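Local coordinates for acetyl-CoA acetyltransferase (Bacillus anthracis, PDB 3SS6), which probably catalyses the reversible thiolase reaction in which two molecules of acetyl-CoA condense to acetoacetyl-CoA and free CoA, at residues L309-A322 and L334-G347. Residues are numbered along the deposited sequence; the frame is centred on the assembly and turned at random. Where two conformers were deposited one is given.
Sequences LEDADLLEINEAFA and LDREKVNVNGSGVG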
# COMPACT_ATOMS: atom_id res chain seq x y z
N LEU A 309 -12.07 17.00 -48.01
CA LEU A 309 -10.91 16.37 -47.40
C LEU A 309 -9.67 16.72 -48.22
O LEU A 309 -8.60 16.98 -47.67
CB LEU A 309 -11.12 14.86 -47.32
CG LEU A 309 -10.01 14.02 -46.72
CD1 LEU A 309 -9.73 14.42 -45.27
CD2 LEU A 309 -10.39 12.55 -46.82
N GLU A 310 -9.85 16.76 -49.54
CA GLU A 310 -8.78 17.04 -50.48
C GLU A 310 -8.17 18.44 -50.29
O GLU A 310 -7.00 18.66 -50.63
CB GLU A 310 -9.28 16.88 -51.92
CG GLU A 310 -9.62 15.44 -52.31
CD GLU A 310 -10.66 14.79 -51.41
OE1 GLU A 310 -11.73 15.40 -51.16
OE2 GLU A 310 -10.41 13.66 -50.94
N ASP A 311 -8.96 19.37 -49.77
CA ASP A 311 -8.48 20.73 -49.52
C ASP A 311 -7.40 20.79 -48.43
O ASP A 311 -6.57 21.70 -48.43
CB ASP A 311 -9.63 21.66 -49.11
CG ASP A 311 -10.63 21.89 -50.23
OD1 ASP A 311 -10.30 21.62 -51.40
OD2 ASP A 311 -11.75 22.34 -49.93
N ALA A 312 -7.41 19.84 -47.50
CA ALA A 312 -6.43 19.86 -46.42
C ALA A 312 -5.03 19.66 -47.00
O ALA A 312 -4.81 18.76 -47.82
CB ALA A 312 -6.73 18.79 -45.38
N ASP A 313 -4.10 20.52 -46.60
CA ASP A 313 -2.72 20.41 -47.06
C ASP A 313 -1.91 19.41 -46.25
O ASP A 313 -1.07 18.68 -46.80
CB ASP A 313 -2.05 21.78 -47.04
CG ASP A 313 -2.66 22.75 -48.03
OD1 ASP A 313 -2.78 22.38 -49.22
OD2 ASP A 313 -3.04 23.87 -47.62
N LEU A 314 -2.14 19.39 -44.94
CA LEU A 314 -1.51 18.43 -44.04
C LEU A 314 -2.49 17.95 -43.00
O LEU A 314 -3.38 18.70 -42.58
CB LEU A 314 -0.33 19.07 -43.32
CG LEU A 314 0.91 19.42 -44.15
CD1 LEU A 314 1.94 20.08 -43.24
CD2 LEU A 314 1.51 18.19 -44.83
N LEU A 315 -2.32 16.71 -42.56
CA LEU A 315 -3.10 16.18 -41.45
C LEU A 315 -2.18 15.56 -40.40
O LEU A 315 -1.16 14.95 -40.73
CB LEU A 315 -4.11 15.13 -41.93
CG LEU A 315 -5.20 15.51 -42.95
CD1 LEU A 315 -4.67 15.38 -44.37
CD2 LEU A 315 -6.44 14.63 -42.77
N GLU A 316 -2.58 15.72 -39.15
CA GLU A 316 -2.01 14.95 -38.04
C GLU A 316 -3.14 14.10 -37.50
O GLU A 316 -4.14 14.62 -37.04
CB GLU A 316 -1.52 15.88 -36.93
CG GLU A 316 -0.20 16.59 -37.22
CD GLU A 316 0.99 15.68 -37.05
OE1 GLU A 316 1.04 14.94 -36.05
OE2 GLU A 316 1.89 15.70 -37.92
N ILE A 317 -2.99 12.78 -37.62
CA ILE A 317 -3.94 11.81 -37.06
C ILE A 317 -3.16 10.98 -36.06
O ILE A 317 -2.33 10.16 -36.48
CB ILE A 317 -4.46 10.84 -38.15
CG1 ILE A 317 -5.03 11.59 -39.35
CG2 ILE A 317 -5.51 9.89 -37.55
CD1 ILE A 317 -6.24 12.44 -39.03
N ASN A 318 -3.38 11.16 -34.77
CA ASN A 318 -2.49 10.48 -33.84
C ASN A 318 -2.48 8.96 -34.03
O ASN A 318 -3.52 8.34 -34.18
CB ASN A 318 -2.76 10.82 -32.38
CG ASN A 318 -1.76 10.18 -31.45
OD1 ASN A 318 -0.55 10.29 -31.66
ND2 ASN A 318 -2.25 9.45 -30.45
N GLU A 319 -1.27 8.38 -34.04
CA GLU A 319 -1.12 6.93 -34.06
C GLU A 319 -1.15 6.37 -32.63
O GLU A 319 -0.11 6.24 -32.01
CB GLU A 319 0.22 6.55 -34.69
CG GLU A 319 0.35 6.73 -36.20
CD GLU A 319 1.81 6.77 -36.64
OE1 GLU A 319 2.69 6.80 -35.75
OE2 GLU A 319 2.08 6.78 -37.86
N ALA A 320 -2.33 6.04 -32.11
CA ALA A 320 -2.42 5.33 -30.84
C ALA A 320 -1.91 3.90 -31.03
O ALA A 320 -1.20 3.33 -30.18
CB ALA A 320 -3.85 5.32 -30.36
N PHE A 321 -2.30 3.32 -32.16
CA PHE A 321 -1.75 2.05 -32.63
C PHE A 321 -1.66 2.22 -34.13
O PHE A 321 -2.47 2.93 -34.72
CB PHE A 321 -2.69 0.89 -32.29
CG PHE A 321 -2.99 0.78 -30.83
CD1 PHE A 321 -2.22 -0.03 -30.01
CD2 PHE A 321 -4.01 1.54 -30.27
CE1 PHE A 321 -2.48 -0.11 -28.65
CE2 PHE A 321 -4.27 1.47 -28.91
CZ PHE A 321 -3.50 0.64 -28.10
N ALA A 322 -0.67 1.59 -34.75
CA ALA A 322 -0.59 1.66 -36.20
C ALA A 322 -1.90 1.14 -36.83
O ALA A 322 -2.38 1.69 -37.82
CB ALA A 322 0.60 0.86 -36.70
N LEU A 334 -7.40 8.31 -47.04
CA LEU A 334 -6.45 9.41 -46.93
C LEU A 334 -5.24 9.22 -47.85
O LEU A 334 -4.85 8.09 -48.16
CB LEU A 334 -5.94 9.55 -45.50
CG LEU A 334 -6.97 9.83 -44.41
CD1 LEU A 334 -6.29 9.85 -43.06
CD2 LEU A 334 -7.70 11.14 -44.68
N ASP A 335 -4.66 10.34 -48.26
CA ASP A 335 -3.37 10.34 -48.94
C ASP A 335 -2.26 10.36 -47.91
O ASP A 335 -1.97 11.40 -47.31
CB ASP A 335 -3.25 11.58 -49.84
CG ASP A 335 -1.92 11.65 -50.58
OD1 ASP A 335 -1.03 10.81 -50.30
OD2 ASP A 335 -1.76 12.54 -51.44
N ARG A 336 -1.62 9.21 -47.68
CA ARG A 336 -0.65 9.11 -46.59
C ARG A 336 0.49 10.13 -46.71
O ARG A 336 1.08 10.53 -45.70
CB ARG A 336 -0.09 7.69 -46.50
CG ARG A 336 0.79 7.47 -45.27
CD ARG A 336 1.40 6.07 -45.27
NE ARG A 336 0.38 5.03 -45.11
CZ ARG A 336 0.63 3.73 -45.10
NH1 ARG A 336 1.87 3.29 -45.24
NH2 ARG A 336 -0.37 2.86 -44.96
N GLU A 337 0.80 10.56 -47.94
CA GLU A 337 1.87 11.53 -48.15
C GLU A 337 1.59 12.89 -47.52
O GLU A 337 2.50 13.71 -47.36
CB GLU A 337 2.17 11.70 -49.64
CG GLU A 337 2.78 10.45 -50.27
CD GLU A 337 3.18 10.65 -51.73
OE1 GLU A 337 3.93 9.79 -52.26
OE2 GLU A 337 2.76 11.65 -52.35
N LYS A 338 0.33 13.13 -47.15
CA LYS A 338 -0.06 14.37 -46.48
C LYS A 338 -0.28 14.18 -44.99
O LYS A 338 -0.59 15.14 -44.29
CB LYS A 338 -1.35 14.92 -47.09
CG LYS A 338 -1.26 15.13 -48.58
CD LYS A 338 -2.14 16.26 -49.07
CE LYS A 338 -3.59 15.99 -48.82
NZ LYS A 338 -4.46 16.91 -49.64
N VAL A 339 -0.10 12.96 -44.49
CA VAL A 339 -0.49 12.65 -43.11
C VAL A 339 0.70 12.29 -42.23
O VAL A 339 1.53 11.49 -42.62
CB VAL A 339 -1.46 11.44 -43.09
CG1 VAL A 339 -1.90 11.15 -41.66
CG2 VAL A 339 -2.67 11.70 -43.99
N ASN A 340 0.77 12.87 -41.03
CA ASN A 340 1.83 12.52 -40.09
C ASN A 340 3.21 12.55 -40.75
O ASN A 340 3.98 11.59 -40.66
CB ASN A 340 1.54 11.13 -39.49
CG ASN A 340 0.26 11.11 -38.67
OD1 ASN A 340 -0.21 12.16 -38.21
ND2 ASN A 340 -0.31 9.92 -38.47
N VAL A 341 3.52 13.67 -41.39
CA VAL A 341 4.66 13.70 -42.31
C VAL A 341 6.01 13.69 -41.61
O VAL A 341 7.04 13.43 -42.25
CB VAL A 341 4.59 14.88 -43.30
CG1 VAL A 341 3.32 14.79 -44.14
CG2 VAL A 341 4.68 16.22 -42.58
N ASN A 342 6.02 13.96 -40.30
CA ASN A 342 7.24 13.84 -39.50
C ASN A 342 7.08 12.78 -38.42
O ASN A 342 7.70 12.86 -37.36
CB ASN A 342 7.62 15.19 -38.87
CG ASN A 342 8.02 16.21 -39.91
OD1 ASN A 342 8.75 15.90 -40.85
ND2 ASN A 342 7.53 17.44 -39.76
N GLY A 343 6.22 11.81 -38.68
CA GLY A 343 5.96 10.75 -37.72
C GLY A 343 4.78 11.02 -36.80
O GLY A 343 4.16 12.09 -36.84
N SER A 344 4.46 10.05 -35.96
CA SER A 344 3.38 10.25 -35.01
C SER A 344 3.58 9.38 -33.78
O SER A 344 4.72 9.07 -33.43
CB SER A 344 2.01 10.01 -35.68
OG SER A 344 0.94 10.31 -34.79
N GLY A 345 2.49 8.99 -33.13
CA GLY A 345 2.56 8.34 -31.83
C GLY A 345 3.45 7.12 -31.72
O GLY A 345 4.03 6.87 -30.66
N VAL A 346 3.55 6.33 -32.78
CA VAL A 346 4.37 5.13 -32.67
C VAL A 346 5.84 5.49 -32.53
O VAL A 346 6.55 4.95 -31.66
CB VAL A 346 4.15 4.16 -33.84
CG1 VAL A 346 5.18 3.03 -33.78
CG2 VAL A 346 2.73 3.60 -33.78
N GLY A 347 6.31 6.42 -33.35
CA GLY A 347 7.70 6.85 -33.25
C GLY A 347 8.00 7.87 -32.16
O GLY A 347 9.06 7.81 -31.50
O HOH W 1 1.58 15.91 -40.87
O HOH W 2 -0.26 12.64 -35.49
O HOH W 3 4.19 14.44 -38.19
O HOH W 4 3.14 13.84 -35.02
O HOH W 5 0.64 7.53 -39.78
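E319 OE1 is held by two partners, V346 N and S184 OG. V346 N, in the first turn of helix 345-348, donates to E319 OE1 at 3.1 Å, on the anti lone pair. S184 of helix 174-194 bonds to the same oxygen. Beyond CG the E319 chain is extended, and its carboxylate lies against S344 CB. The S344 hydroxyl accepts from E319 N (E319 N to S344 OG 3.0 Å). E319 OE2 instead takes a water that also accepts from N340 ND2.

The N340 side-chain amide pairs with the I317 backbone as a neighbouring peptide group would. N340 OD1 accepts from I317 N at 2.9 Å, and N340 ND2 donates to I317 O at 2.8 Å. With CG beside the backbone N (chi1 -64°), the amide reaches both polar atoms of one residue. Its NH2 plane nearly contains I317 O. Before it, L315 N donates to K338 O and N340 N to L315 O, a single bridge with V339. This side of strand 314-317 lies at the edge of the mixed sheet; the other pairs with strand 374-381.

The E316 carboxylate meets the 340-343 turn through water. Water 2 joins E316 OE1, N340 OD1 and S344 OG. Water 3 joins E316 OE2 to N342 N and G343 O.

At the far end K338 NZ donates to A312 O at 2.6 Å, with a C=O...N angle of 177°. K338 CD passes D313 O; the bend at chi3 (-63°) then turns CE and NZ to A312 O. L334 CD2 touches both L309 and L315, 3.7 Å from L309 CD2.

N318-E319-A320-F321 is the NEAF motif of thiolases, whose asparagine holds a catalytic water in relatives. E319 and N340 bond to backbone on opposite segments, so side chains continue the pairing where the bridge stops. This is consistent with a fixed path for the motif.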